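Local coordinates for protein FIG000988: Predicted permease (Vibrio cholerae, PDB 6MJP) that probably serves as a permease subunit of the LptBFG ABC transporter, which moves lipopolysaccharide from the inner membrane toward the outer membrane, at residues I3-I8 / F97-A101; S14-F19 / S67-G71; F76-Y80 / V284-V289; L278-L282 / N335-L339; M281-P285 / A341-N346. All coordinates share one frame; numbering follows the deposited sequence.

Contact 1: residues I3-I8 / F97-A101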
# COMPACT_ATOMS: atom_id res chain seq x y z
N ILE D 3 20.77 -3.23 -30.51
CA ILE D 3 20.17 -2.59 -29.34
C ILE D 3 18.88 -3.28 -28.93
O ILE D 3 18.55 -3.34 -27.74
CB ILE D 3 19.95 -1.09 -29.62
CG1 ILE D 3 19.22 -0.46 -28.45
CG2 ILE D 3 19.12 -0.90 -30.85
CD1 ILE D 3 19.13 1.01 -28.57
N VAL D 4 18.12 -3.81 -29.89
CA VAL D 4 16.87 -4.51 -29.58
C VAL D 4 17.13 -5.67 -28.63
O VAL D 4 16.50 -5.80 -27.58
CB VAL D 4 16.18 -4.99 -30.87
CG1 VAL D 4 15.00 -5.89 -30.54
CG2 VAL D 4 15.71 -3.82 -31.71
N ARG D 5 18.07 -6.55 -29.02
CA ARG D 5 18.49 -7.66 -28.17
C ARG D 5 18.90 -7.19 -26.78
O ARG D 5 18.49 -7.78 -25.77
CB ARG D 5 19.63 -8.41 -28.84
CG ARG D 5 19.23 -9.31 -30.00
CD ARG D 5 20.43 -10.09 -30.53
NE ARG D 5 21.42 -9.18 -31.10
CZ ARG D 5 22.55 -9.57 -31.68
NH1 ARG D 5 22.85 -10.87 -31.76
NH2 ARG D 5 23.38 -8.67 -32.17
N TYR D 6 19.71 -6.13 -26.72
CA TYR D 6 20.11 -5.52 -25.45
C TYR D 6 18.91 -5.27 -24.53
O TYR D 6 18.87 -5.75 -23.39
CB TYR D 6 20.85 -4.21 -25.72
CG TYR D 6 21.14 -3.42 -24.46
CD1 TYR D 6 22.16 -3.81 -23.59
CD2 TYR D 6 20.39 -2.30 -24.13
CE1 TYR D 6 22.42 -3.10 -22.43
CE2 TYR D 6 20.64 -1.59 -22.97
CZ TYR D 6 21.65 -1.99 -22.12
OH TYR D 6 21.90 -1.27 -20.97
N LEU D 7 17.93 -4.50 -25.01
CA LEU D 7 16.70 -4.25 -24.26
C LEU D 7 16.03 -5.53 -23.77
O LEU D 7 15.64 -5.64 -22.60
CB LEU D 7 15.72 -3.46 -25.12
CG LEU D 7 16.07 -2.03 -25.48
CD1 LEU D 7 15.18 -1.60 -26.62
CD2 LEU D 7 15.89 -1.13 -24.27
N ILE D 8 15.86 -6.50 -24.67
CA ILE D 8 15.26 -7.79 -24.31
C ILE D 8 16.05 -8.45 -23.19
O ILE D 8 15.47 -8.92 -22.20
CB ILE D 8 15.20 -8.72 -25.54
CG1 ILE D 8 14.44 -8.08 -26.71
CG2 ILE D 8 14.60 -10.05 -25.17
CD1 ILE D 8 14.37 -8.98 -27.93
N PHE D 97 12.27 0.91 -31.97
CA PHE D 97 13.10 -0.18 -31.44
C PHE D 97 12.61 -0.65 -30.07
O PHE D 97 12.57 -1.85 -29.80
CB PHE D 97 14.56 0.25 -31.37
CG PHE D 97 15.13 0.68 -32.68
CD1 PHE D 97 15.62 -0.25 -33.59
CD2 PHE D 97 15.19 2.02 -33.01
CE1 PHE D 97 16.15 0.16 -34.80
CE2 PHE D 97 15.71 2.44 -34.21
CZ PHE D 97 16.19 1.50 -35.11
N LEU D 98 12.27 0.29 -29.19
CA LEU D 98 11.65 -0.09 -27.93
C LEU D 98 10.41 -0.95 -28.18
O LEU D 98 10.26 -2.02 -27.58
CB LEU D 98 11.30 1.16 -27.11
CG LEU D 98 12.42 1.87 -26.34
CD1 LEU D 98 13.42 2.53 -27.26
CD2 LEU D 98 11.87 2.90 -25.37
N ILE D 99 9.54 -0.51 -29.10
CA ILE D 99 8.30 -1.24 -29.35
C ILE D 99 8.57 -2.58 -30.01
O ILE D 99 7.83 -3.55 -29.81
CB ILE D 99 7.34 -0.36 -30.19
CG1 ILE D 99 6.81 0.80 -29.34
CG2 ILE D 99 6.19 -1.20 -30.78
CD1 ILE D 99 6.08 1.87 -30.14
N ARG D 100 9.64 -2.68 -30.80
CA ARG D 100 9.96 -3.97 -31.42
C ARG D 100 10.44 -4.97 -30.38
O ARG D 100 9.99 -6.12 -30.36
CB ARG D 100 11.00 -3.79 -32.52
CG ARG D 100 11.31 -5.09 -33.24
N ALA D 101 11.35 -4.53 -29.50
CA ALA D 101 11.81 -5.38 -28.41
C ALA D 101 10.66 -5.80 -27.50
O ALA D 101 10.56 -6.96 -27.10
CB ALA D 101 12.88 -4.65 -27.60

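Contact 2: residues S14-F19 / S67-G71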
# COMPACT_ATOMS: atom_id res chain seq x y z
N SER D 14 15.18 -8.71 -15.37
CA SER D 14 14.23 -8.10 -14.44
C SER D 14 12.91 -8.87 -14.37
O SER D 14 12.39 -9.13 -13.28
CB SER D 14 13.97 -6.65 -14.84
OG SER D 14 15.17 -5.87 -14.85
N GLN D 15 12.34 -9.22 -15.54
CA GLN D 15 11.07 -9.94 -15.59
C GLN D 15 11.10 -11.24 -14.77
O GLN D 15 10.23 -11.46 -13.92
CB GLN D 15 10.69 -10.26 -17.04
CG GLN D 15 9.38 -11.02 -17.13
CD GLN D 15 9.06 -11.58 -18.51
OE1 GLN D 15 9.85 -11.47 -19.45
NE2 GLN D 15 7.89 -12.19 -18.64
N PHE D 16 12.07 -12.12 -15.04
CA PHE D 16 12.20 -13.35 -14.27
C PHE D 16 12.32 -13.07 -12.78
O PHE D 16 11.68 -13.74 -11.96
CB PHE D 16 13.40 -14.16 -14.75
CG PHE D 16 13.17 -14.88 -16.05
CD1 PHE D 16 11.89 -15.00 -16.55
CD2 PHE D 16 14.23 -15.44 -16.76
CE1 PHE D 16 11.66 -15.65 -17.75
CE2 PHE D 16 14.00 -16.09 -17.97
CZ PHE D 16 12.72 -16.20 -18.46
N ALA D 17 13.13 -12.08 -12.40
CA ALA D 17 13.27 -11.70 -11.00
C ALA D 17 11.91 -11.40 -10.38
O ALA D 17 11.55 -11.95 -9.33
CB ALA D 17 14.19 -10.48 -10.88
N ILE D 18 11.13 -10.52 -11.03
CA ILE D 18 9.81 -10.13 -10.53
C ILE D 18 8.90 -11.35 -10.44
O ILE D 18 8.13 -11.50 -9.48
CB ILE D 18 9.21 -9.04 -11.44
CG1 ILE D 18 10.06 -7.77 -11.38
CG2 ILE D 18 7.78 -8.73 -11.06
CD1 ILE D 18 9.49 -6.63 -12.19
N PHE D 19 8.95 -12.23 -11.44
CA PHE D 19 8.20 -13.48 -11.38
C PHE D 19 8.60 -14.32 -10.18
O PHE D 19 7.74 -14.84 -9.46
CB PHE D 19 8.42 -14.26 -12.67
CG PHE D 19 7.67 -15.56 -12.73
CD1 PHE D 19 6.36 -15.57 -13.17
CD2 PHE D 19 8.27 -16.75 -12.36
CE1 PHE D 19 5.66 -16.76 -13.24
CE2 PHE D 19 7.57 -17.95 -12.42
CZ PHE D 19 6.26 -17.94 -12.86
N SER D 67 3.64 -9.97 -14.58
CA SER D 67 5.08 -10.21 -14.55
C SER D 67 5.79 -9.41 -15.64
O SER D 67 6.67 -8.59 -15.36
CB SER D 67 5.34 -11.70 -14.72
OG SER D 67 6.72 -11.99 -14.69
N LEU D 68 5.39 -9.63 -16.89
CA LEU D 68 5.97 -8.90 -18.02
C LEU D 68 5.65 -7.41 -17.95
O LEU D 68 6.50 -6.57 -18.28
CB LEU D 68 5.47 -9.49 -19.33
CG LEU D 68 6.08 -8.88 -20.58
CD1 LEU D 68 7.58 -9.03 -20.55
CD2 LEU D 68 5.50 -9.53 -21.81
N TYR D 69 4.42 -7.06 -17.54
CA TYR D 69 4.00 -5.67 -17.38
C TYR D 69 4.94 -4.89 -16.47
O TYR D 69 5.48 -3.85 -16.87
CB TYR D 69 2.58 -5.67 -16.81
CG TYR D 69 1.82 -4.36 -16.72
CD1 TYR D 69 1.29 -3.74 -17.84
CD2 TYR D 69 1.55 -3.79 -15.48
CE1 TYR D 69 0.56 -2.55 -17.74
CE2 TYR D 69 0.83 -2.62 -15.36
CZ TYR D 69 0.33 -2.00 -16.48
OH TYR D 69 -0.39 -0.83 -16.32
N ILE D 70 5.11 -5.35 -15.23
CA ILE D 70 5.98 -4.63 -14.30
C ILE D 70 7.43 -4.76 -14.74
O ILE D 70 8.22 -3.83 -14.56
CB ILE D 70 5.79 -5.15 -12.86
CG1 ILE D 70 4.32 -5.05 -12.47
CG2 ILE D 70 6.60 -4.34 -11.88
CD1 ILE D 70 3.78 -3.65 -12.57
N GLY D 71 7.78 -5.90 -15.33
CA GLY D 71 9.15 -6.09 -15.77
C GLY D 71 9.59 -5.01 -16.74
O GLY D 71 10.61 -4.34 -16.52

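Contact 3: residues F76-Y80 / V284-V289. With JU7 (6-cyclohexylhexyl beta-D-glucopyranoside), chain T.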
# COMPACT_ATOMS: atom_id res chain seq x y z
N PHE D 76 12.50 -0.32 -18.33
CA PHE D 76 12.50 0.92 -19.11
C PHE D 76 12.56 2.14 -18.21
O PHE D 76 13.22 3.13 -18.54
CB PHE D 76 11.28 0.98 -20.01
CG PHE D 76 11.35 0.08 -21.20
CD1 PHE D 76 12.30 -0.93 -21.28
CD2 PHE D 76 10.47 0.24 -22.26
CE1 PHE D 76 12.37 -1.75 -22.38
CE2 PHE D 76 10.53 -0.59 -23.36
CZ PHE D 76 11.48 -1.59 -23.42
N GLY D 77 11.88 2.10 -17.07
CA GLY D 77 12.08 3.14 -16.07
C GLY D 77 13.54 3.32 -15.70
O GLY D 77 14.03 4.45 -15.65
N ARG D 78 14.25 2.22 -15.46
CA ARG D 78 15.66 2.34 -15.11
C ARG D 78 16.45 2.98 -16.24
O ARG D 78 17.25 3.89 -16.01
CB ARG D 78 16.25 0.98 -14.77
CG ARG D 78 17.65 1.04 -14.25
CD ARG D 78 18.18 -0.34 -14.13
NE ARG D 78 18.94 -0.73 -15.31
CZ ARG D 78 18.68 -1.81 -16.03
NH1 ARG D 78 19.44 -2.10 -17.08
NH2 ARG D 78 17.68 -2.62 -15.69
N LEU D 79 16.23 2.51 -17.47
CA LEU D 79 16.95 3.06 -18.61
C LEU D 79 16.60 4.53 -18.82
O LEU D 79 17.46 5.32 -19.21
CB LEU D 79 16.65 2.25 -19.87
CG LEU D 79 17.05 0.77 -19.77
CD1 LEU D 79 16.78 0.01 -21.05
CD2 LEU D 79 18.50 0.67 -19.38
N TYR D 80 15.35 4.90 -18.59
CA TYR D 80 14.99 6.31 -18.64
C TYR D 80 15.67 7.09 -17.52
O TYR D 80 16.08 8.24 -17.74
CB TYR D 80 13.48 6.48 -18.55
CG TYR D 80 12.75 6.47 -19.88
CD1 TYR D 80 12.75 7.60 -20.70
CD2 TYR D 80 12.06 5.36 -20.30
CE1 TYR D 80 12.09 7.60 -21.90
CE2 TYR D 80 11.39 5.34 -21.50
CZ TYR D 80 11.41 6.46 -22.30
OH TYR D 80 10.74 6.45 -23.49
N VAL D 284 4.46 0.53 -22.64
CA VAL D 284 5.71 1.03 -23.22
C VAL D 284 5.79 2.56 -23.19
O VAL D 284 6.78 3.09 -22.67
CB VAL D 284 5.92 0.44 -24.62
CG1 VAL D 284 7.02 1.18 -25.31
CG2 VAL D 284 6.28 -1.02 -24.52
N PRO D 285 4.79 3.31 -23.68
CA PRO D 285 4.85 4.78 -23.54
C PRO D 285 4.70 5.26 -22.10
O PRO D 285 5.14 6.38 -21.80
CB PRO D 285 3.69 5.27 -24.40
CG PRO D 285 3.22 4.08 -25.18
CD PRO D 285 3.55 2.90 -24.36
N LEU D 286 4.11 4.45 -21.21
CA LEU D 286 3.83 4.84 -19.83
C LEU D 286 5.07 4.82 -18.94
O LEU D 286 5.10 5.47 -17.89
CB LEU D 286 2.75 3.91 -19.24
CG LEU D 286 2.33 4.06 -17.78
CD1 LEU D 286 1.76 5.44 -17.52
CD2 LEU D 286 1.32 2.99 -17.38
N SER D 287 6.09 4.09 -19.35
CA SER D 287 7.29 3.95 -18.55
C SER D 287 8.18 5.19 -18.56
O SER D 287 9.17 5.21 -17.81
CB SER D 287 8.08 2.74 -19.03
OG SER D 287 8.75 3.07 -20.24
N ALA D 288 7.88 6.21 -19.36
CA ALA D 288 8.80 7.33 -19.47
C ALA D 288 8.75 8.16 -18.19
O ALA D 288 7.68 8.59 -17.76
CB ALA D 288 8.47 8.20 -20.69
N VAL D 289 9.92 8.35 -17.59
CA VAL D 289 10.09 9.14 -16.38
C VAL D 289 11.37 9.93 -16.55
O VAL D 289 12.29 9.50 -17.26
CB VAL D 289 10.14 8.25 -15.11
CG1 VAL D 289 8.74 7.82 -14.70
CG2 VAL D 289 10.97 7.03 -15.37
C02 JU7 T . 20.90 -4.24 -13.37
C03 JU7 T . 20.81 -3.34 -12.10
C05 JU7 T . 19.10 -3.43 -10.41
C06 JU7 T . 17.56 -3.57 -10.35
C07 JU7 T . 17.06 -4.18 -9.03
C08 JU7 T . 15.99 -3.34 -8.26
C09 JU7 T . 14.87 -4.20 -7.57
C10 JU7 T . 13.53 -3.44 -7.32
C11 JU7 T . 12.32 -4.30 -6.86
C12 JU7 T . 11.97 -5.37 -7.89
C13 JU7 T . 10.67 -6.13 -7.56
C14 JU7 T . 9.47 -5.20 -7.42
C15 JU7 T . 9.80 -4.15 -6.37
C16 JU7 T . 11.09 -3.39 -6.72
C18 JU7 T . 22.75 -2.13 -12.64
C19 JU7 T . 23.17 -0.80 -13.28
C21 JU7 T . 23.25 -3.22 -13.64
C23 JU7 T . 22.40 -4.55 -13.61
O01 JU7 T . 20.27 -5.45 -13.09
O04 JU7 T . 19.46 -3.06 -11.75
O17 JU7 T . 21.35 -2.10 -12.51
O20 JU7 T . 22.85 0.21 -12.39
O22 JU7 T . 24.57 -3.56 -13.26
O24 JU7 T . 22.46 -5.17 -14.86

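Contact 4: residues L278-L282 / N335-L339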
# COMPACT_ATOMS: atom_id res chain seq x y z
N LEU D 278 -1.58 -6.42 -25.60
CA LEU D 278 -2.24 -5.12 -25.45
C LEU D 278 -1.66 -4.35 -24.28
O LEU D 278 -1.40 -3.14 -24.38
CB LEU D 278 -3.74 -5.30 -25.28
CG LEU D 278 -4.47 -6.02 -26.41
CD1 LEU D 278 -5.84 -6.44 -25.94
CD2 LEU D 278 -4.56 -5.14 -27.66
N LEU D 279 -1.46 -5.03 -23.14
CA LEU D 279 -0.89 -4.39 -21.96
C LEU D 279 0.54 -3.93 -22.22
O LEU D 279 0.94 -2.85 -21.76
CB LEU D 279 -0.93 -5.36 -20.78
CG LEU D 279 -2.27 -5.49 -20.06
CD1 LEU D 279 -2.21 -6.51 -18.93
CD2 LEU D 279 -2.74 -4.13 -19.53
N THR D 280 1.31 -4.74 -22.96
CA THR D 280 2.67 -4.36 -23.35
C THR D 280 2.68 -3.04 -24.12
O THR D 280 3.41 -2.11 -23.77
CB THR D 280 3.30 -5.46 -24.19
OG1 THR D 280 3.55 -6.63 -23.40
CG2 THR D 280 4.60 -5.00 -24.78
N MET D 281 1.87 -2.96 -25.18
CA MET D 281 1.83 -1.76 -26.00
C MET D 281 1.33 -0.56 -25.21
O MET D 281 1.75 0.57 -25.48
CB MET D 281 0.95 -2.00 -27.22
CG MET D 281 1.65 -2.78 -28.31
SD MET D 281 2.99 -1.83 -29.07
CE MET D 281 2.07 -0.48 -29.80
N LEU D 282 0.47 -0.79 -24.21
CA LEU D 282 0.00 0.32 -23.40
C LEU D 282 1.10 0.84 -22.46
O LEU D 282 1.26 2.05 -22.29
CB LEU D 282 -1.24 -0.10 -22.60
CG LEU D 282 -1.73 0.89 -21.55
CD1 LEU D 282 -2.10 2.22 -22.16
CD2 LEU D 282 -2.93 0.29 -20.85
N ASN D 335 -11.47 -5.68 -24.05
CA ASN D 335 -10.20 -5.73 -24.77
C ASN D 335 -10.10 -4.61 -25.79
O ASN D 335 -9.02 -4.03 -25.98
CB ASN D 335 -10.05 -7.08 -25.47
CG ASN D 335 -10.03 -8.23 -24.49
OD1 ASN D 335 -8.97 -8.77 -24.18
ND2 ASN D 335 -11.20 -8.59 -24.00
N ALA D 336 -11.20 -4.28 -26.46
CA ALA D 336 -11.18 -3.17 -27.40
C ALA D 336 -10.81 -1.87 -26.71
O ALA D 336 -9.99 -1.09 -27.23
CB ALA D 336 -12.53 -3.05 -28.11
N ALA D 337 -11.38 -1.61 -25.53
CA ALA D 337 -11.06 -0.38 -24.80
C ALA D 337 -9.59 -0.36 -24.40
O ALA D 337 -8.95 0.70 -24.40
CB ALA D 337 -11.96 -0.24 -23.58
N LEU D 338 -9.04 -1.51 -24.04
CA LEU D 338 -7.61 -1.58 -23.76
C LEU D 338 -6.80 -1.24 -25.01
O LEU D 338 -5.87 -0.42 -24.96
CB LEU D 338 -7.25 -2.97 -23.24
CG LEU D 338 -5.80 -3.11 -22.76
CD1 LEU D 338 -5.53 -2.14 -21.63
CD2 LEU D 338 -5.55 -4.54 -22.32
N LEU D 339 -7.16 -1.84 -26.14
CA LEU D 339 -6.46 -1.58 -27.40
C LEU D 339 -6.55 -0.11 -27.79
O LEU D 339 -5.55 0.51 -28.17
CB LEU D 339 -7.03 -2.47 -28.50
CG LEU D 339 -6.43 -2.52 -29.90
CD1 LEU D 339 -7.09 -1.49 -30.79
CD2 LEU D 339 -4.94 -2.29 -29.87

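Contact 5: residues M281-P285 / A341-N346. With LMT (dodecyl-beta-D-maltoside), chain S.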
# COMPACT_ATOMS: atom_id res chain seq x y z
N MET D 281 1.87 -2.96 -25.18
CA MET D 281 1.83 -1.76 -26.00
C MET D 281 1.33 -0.56 -25.21
O MET D 281 1.75 0.57 -25.48
CB MET D 281 0.95 -2.00 -27.22
CG MET D 281 1.65 -2.78 -28.31
SD MET D 281 2.99 -1.83 -29.07
CE MET D 281 2.07 -0.48 -29.80
N LEU D 282 0.47 -0.79 -24.21
CA LEU D 282 0.00 0.32 -23.40
C LEU D 282 1.10 0.84 -22.46
O LEU D 282 1.26 2.05 -22.29
CB LEU D 282 -1.24 -0.10 -22.60
CG LEU D 282 -1.73 0.89 -21.55
CD1 LEU D 282 -2.10 2.22 -22.16
CD2 LEU D 282 -2.93 0.29 -20.85
N VAL D 283 1.87 -0.07 -21.86
CA VAL D 283 2.82 0.32 -20.82
C VAL D 283 4.14 0.84 -21.38
O VAL D 283 4.88 1.54 -20.67
CB VAL D 283 3.09 -0.85 -19.86
CG1 VAL D 283 3.98 -1.91 -20.51
CG2 VAL D 283 3.71 -0.35 -18.58
N VAL D 284 4.46 0.53 -22.64
CA VAL D 284 5.71 1.03 -23.22
C VAL D 284 5.79 2.56 -23.19
O VAL D 284 6.78 3.09 -22.67
CB VAL D 284 5.92 0.44 -24.62
CG1 VAL D 284 7.02 1.18 -25.31
CG2 VAL D 284 6.28 -1.02 -24.52
N PRO D 285 4.79 3.31 -23.68
CA PRO D 285 4.85 4.78 -23.54
C PRO D 285 4.70 5.26 -22.10
O PRO D 285 5.14 6.38 -21.80
CB PRO D 285 3.69 5.27 -24.40
CG PRO D 285 3.22 4.08 -25.18
CD PRO D 285 3.55 2.90 -24.36
N ALA D 341 -6.97 2.40 -25.87
CA ALA D 341 -6.16 3.18 -24.94
C ALA D 341 -4.69 3.14 -25.31
O ALA D 341 -4.02 4.18 -25.36
CB ALA D 341 -6.39 2.68 -23.52
N ALA D 342 -4.17 1.94 -25.62
CA ALA D 342 -2.77 1.79 -26.03
C ALA D 342 -2.44 2.60 -27.27
O ALA D 342 -1.36 3.19 -27.37
CB ALA D 342 -2.45 0.32 -26.27
N LEU D 343 -3.36 2.63 -28.25
CA LEU D 343 -3.17 3.50 -29.41
C LEU D 343 -3.12 4.97 -29.00
O LEU D 343 -2.25 5.71 -29.46
CB LEU D 343 -4.30 3.26 -30.42
CG LEU D 343 -4.44 1.84 -30.99
CD1 LEU D 343 -5.54 1.80 -32.05
CD2 LEU D 343 -3.11 1.32 -31.54
N MET D 344 -4.05 5.41 -28.13
CA MET D 344 -4.05 6.79 -27.67
C MET D 344 -2.71 7.18 -27.05
O MET D 344 -2.13 8.21 -27.41
CB MET D 344 -5.17 7.03 -26.65
CG MET D 344 -6.61 6.64 -27.06
SD MET D 344 -7.59 7.81 -28.02
CE MET D 344 -7.02 7.46 -29.70
N VAL D 345 -2.20 6.37 -26.12
CA VAL D 345 -0.97 6.74 -25.44
C VAL D 345 0.23 6.61 -26.36
O VAL D 345 1.27 7.25 -26.13
CB VAL D 345 -0.78 5.88 -24.17
CG1 VAL D 345 -1.93 6.08 -23.23
CG2 VAL D 345 -0.63 4.42 -24.55
N ASN D 346 0.13 5.79 -27.40
CA ASN D 346 1.28 5.61 -28.28
C ASN D 346 1.37 6.72 -29.32
O ASN D 346 2.47 7.03 -29.79
CB ASN D 346 1.22 4.25 -28.96
CG ASN D 346 1.97 3.19 -28.18
OD1 ASN D 346 3.16 2.99 -28.39
ND2 ASN D 346 1.28 2.53 -27.26
C1B LMT S . 2.17 12.55 -21.66
C2B LMT S . 3.55 11.99 -22.07
C3B LMT S . 4.68 12.67 -21.27
C4B LMT S . 4.55 14.22 -21.32
C5B LMT S . 3.12 14.57 -20.88
C6B LMT S . 2.93 16.08 -20.84
O1B LMT S . 1.82 12.07 -20.40
O2B LMT S . 3.54 10.64 -21.86
O3B LMT S . 5.92 12.24 -21.69
O4' LMT S . 5.45 14.82 -20.46
O5B LMT S . 2.15 13.95 -21.70
O6B LMT S . 1.61 16.41 -21.04
C1' LMT S . -1.19 9.79 -18.70
C2' LMT S . -0.21 9.02 -19.62
C3' LMT S . 1.06 9.86 -19.87
C4' LMT S . 0.67 11.27 -20.34
C5' LMT S . -0.27 11.81 -19.23
C6' LMT S . -0.57 13.28 -19.33
O1' LMT S . -2.38 9.13 -18.60
O2' LMT S . 0.15 7.88 -18.97
O3' LMT S . 1.86 9.24 -20.78
O5' LMT S . -1.46 11.07 -19.23
O6' LMT S . -1.37 13.42 -20.44
C1 LMT S . -2.77 8.35 -19.71
C2 LMT S . -3.19 7.03 -19.13
C3 LMT S . -4.06 6.20 -20.02
C4 LMT S . -4.85 5.24 -19.16
C5 LMT S . -5.42 4.14 -20.00
C6 LMT S . -6.36 3.28 -19.21
C7 LMT S . -6.75 2.06 -19.99
C8 LMT S . -7.78 1.28 -19.22
C9 LMT S . -8.14 -0.02 -19.87
C10 LMT S . -9.33 -0.60 -19.15
C11 LMT S . -10.62 -0.06 -19.68
C12 LMT S . -11.80 -0.85 -19.19

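Contact 1: residues I3-I8 / F97-A101
Val4 O meets two groups at once: it accepts the helical bond from Ile8 N at 3.1 Å, and Ala101 CB of the facing helix rests against it at 3.8 Å. The same methyl is the common meeting point of the contact. Val4 CG1 lies 3.8 Å from Ala101 CB, Leu7 CD1 comes to 3.9 Å from Ala101 CB, and Ile8 CG1 also reaches it. The two branches of Val4 divide the work. With CG1 anti to the backbone N (chi1 172°), that methyl turns to Ala101, while Val4 CG2 meets the edge of the Phe97 ring near its plane, 4.0 Å from Phe97 CD1. Leu7 CD1 also lies against Leu98 CA. The helix axes pass 8.9 Å apart, crossing at -55°, with Ala101 CB at the contact. It joins the start of helix 2-36 to that of helix 95-134. Around it, Ile3 and Leu98 both touch Met88 of helix 84-91, Leu7 packs on Phe76 and Leu79 of helix 48-81, and Ile99 leads to helix 260-286.

Contact 2: residues S14-F19 / S67-G71
Ser67, Gln15 and Ile18 supply most of the surface buried where helix 14-19 crosses helix 67-71, in or beside predicted transmembrane spans, at 126° with axes 8.3 Å apart. Ser67 OG sits between Gln15 and Phe19. It is 3.5 Å from Phe19 CB, near the plane of that ring at its edge, and 3.7 Å from Gln15 CG. Gln15 holds CG anti to its backbone N (chi1 179°) and stays extended beyond, which carries the amide across Leu68 at a slant: Gln15 OE1 lies 3.5 Å from Leu68 CD1, while NE2 faces Leu68 CB. Ile18 works on the other flank, its CD1 3.6 Å from Gly71 CA and 3.7 Å from Ile70 CG2. Having no side chain, Gly71 lets the backbones close to 4.3 Å between Gln15 CA and Gly71 CA. The chemistry is therefore van der Waals packing with polar groups embedded in it: glycine and serine allow close approach, Ile18, Leu68 and Gln15 fill the interface, and the buried Gln15 amide makes a weak hydrogen bond from NE2 to Thr109 OG1 on helix 95-134.

Contact 3: residues F76-Y80 / V284-V289
Ser287 carries its OG between the backbone N and the carbonyl carbon (chi1 76°), and Phe76 holds CG anti to its carbonyl carbon (chi1 -74°); together these put the hydroxyl in the plane of the Phe76 ring, at its edge, with Ser287 OG 3.9 Å from Phe76 CD2. The same rotation folds Ser287 back on its own segment, where OG donates to Val284 O at 3.1 Å, a bond that spans the kink at Pro285. One turn further along the helix, Tyr80 lays its ring flat over Ala288, whose CA stands 3.8 Å from the ring centroid and only 7° off the normal, a CH-pi contact over the face; Ala288 CB sits 3.8 Å from Tyr80 CZ. Val289 closes the row, with its O 3.5 Å from Tyr80 CB and CG2 4.0 Å from Gly77 O. Arg78 leaves the same helix in another direction, and one face of its guanidinium is overlain by the glucoside, with JU7 C02 4.2 Å above the plane. Salt bridges to Glu10 and Glu82 hold this arginine in the pocket, which Arg295 and Phe296 complete. The chemistry thus differs on two sides of one turn: toward 284-289 it is aromatic and aliphatic packing around a serine bonded within its own segment, whereas on the other side the neutral sugar rests by packing over a guanidinium whose charge Glu10 and Glu82 probably balance.

Contact 4: residues L278-L282 / N335-L339
Segments 278-282 and 335-339 run in nearly the same direction, at 26°, with their axes 10.0 Å apart; the nearest CA atoms, those of Leu278 and Leu339, are 5.8 Å from each other. This is a transmembrane helix pair packed through leucines, made by the fourth and sixth predicted spans, and helix 299-321 between them in sequence allows the two to run the same way. Leu338 enters between Leu278, Leu279 and Leu282. Because its CG is anti to the backbone N (chi1 -173°), both methyls reach across: Leu338 CD2 lies 3.6 Å from Leu278 CB and 4.0 Å from Leu279 CD2. Leu278 CD1 stands over Asn335 O, 4.0 Å away, while its CD2 faces Leu339. The Asn335 amide is occupied otherwise, bonded to Leu331 O and to the Tyr309 hydroxyl of helix 299-321; Tyr309 also packs against Leu338. At the far end of the row, Leu282 and Leu338 meet at about a right angle, with Leu282 CD2 3.6 Å from Leu338 CD1.

Contact 5: residues M281-P285 / A341-N346
Asn346 ND2 donates to Met281 O across the contact at 2.7 Å, with an N-H...O angle of 153°. A second bond, 2.7 Å long, runs from Asn346 ND2 to Ala342 O on its own helix. Both acceptors lie in or close to the amide plane, as expected if each of the two amide hydrogens serves one carbonyl. The bond to Met281 O arrives from above that carbonyl's plane, 41° out of it. Ala342 O is gripped twice, by Asn346 N and Asn346 ND2 from opposite faces. Around this amide the apolar shell closes: Pro285 CG packs against it, crossing at about a right angle, and Met281 CE comes to 3.9 Å from Asn346 OD1. Ala342 CB lies 3.7 Å from Leu282 N, consistent with the close 8.2 Å spacing of the axes. Val345 sets CG2 between its backbone N and carbonyl carbon, which turns that methyl to Leu282 CD1 at 3.6 Å. Farther out, Ile99 of helix 95-134 touches both Met281 and Asn346, while a dodecyl maltoside chain runs along Ala341 and Val345, so this flank faces detergent, and probably lipid in the membrane. Pro285 has no N-H to give, so Met281 O lacks the usual helical donor from that position. Asn346 supplies one from the neighbouring helix, an inter-helix hydrogen bond at the proline kink that satisfies a carbonyl within otherwise mostly apolar packing.

All five contacts lie in the helical part of the permease, in or beside the predicted spans. Contacts 1 and 2 share helix 2-36, with centres about 16 Å apart and contact 2 falling between the two segments of contact 1 in sequence. Contacts 2 and 3 share helix 48-81, and contacts 3, 4 and 5 share helix 260-286, the last two, about 7 Å apart between centres, also sharing helix 332-346. Helix 260-286 thus joins helix 48-81 to helix 332-346. Ile99, in contact 1, touches Met281, Val284 and Asn346, so contacts 1, 3, 4 and 5 meet through one side chain. The early and late parts of the sequence therefore pack as one continuous helical body.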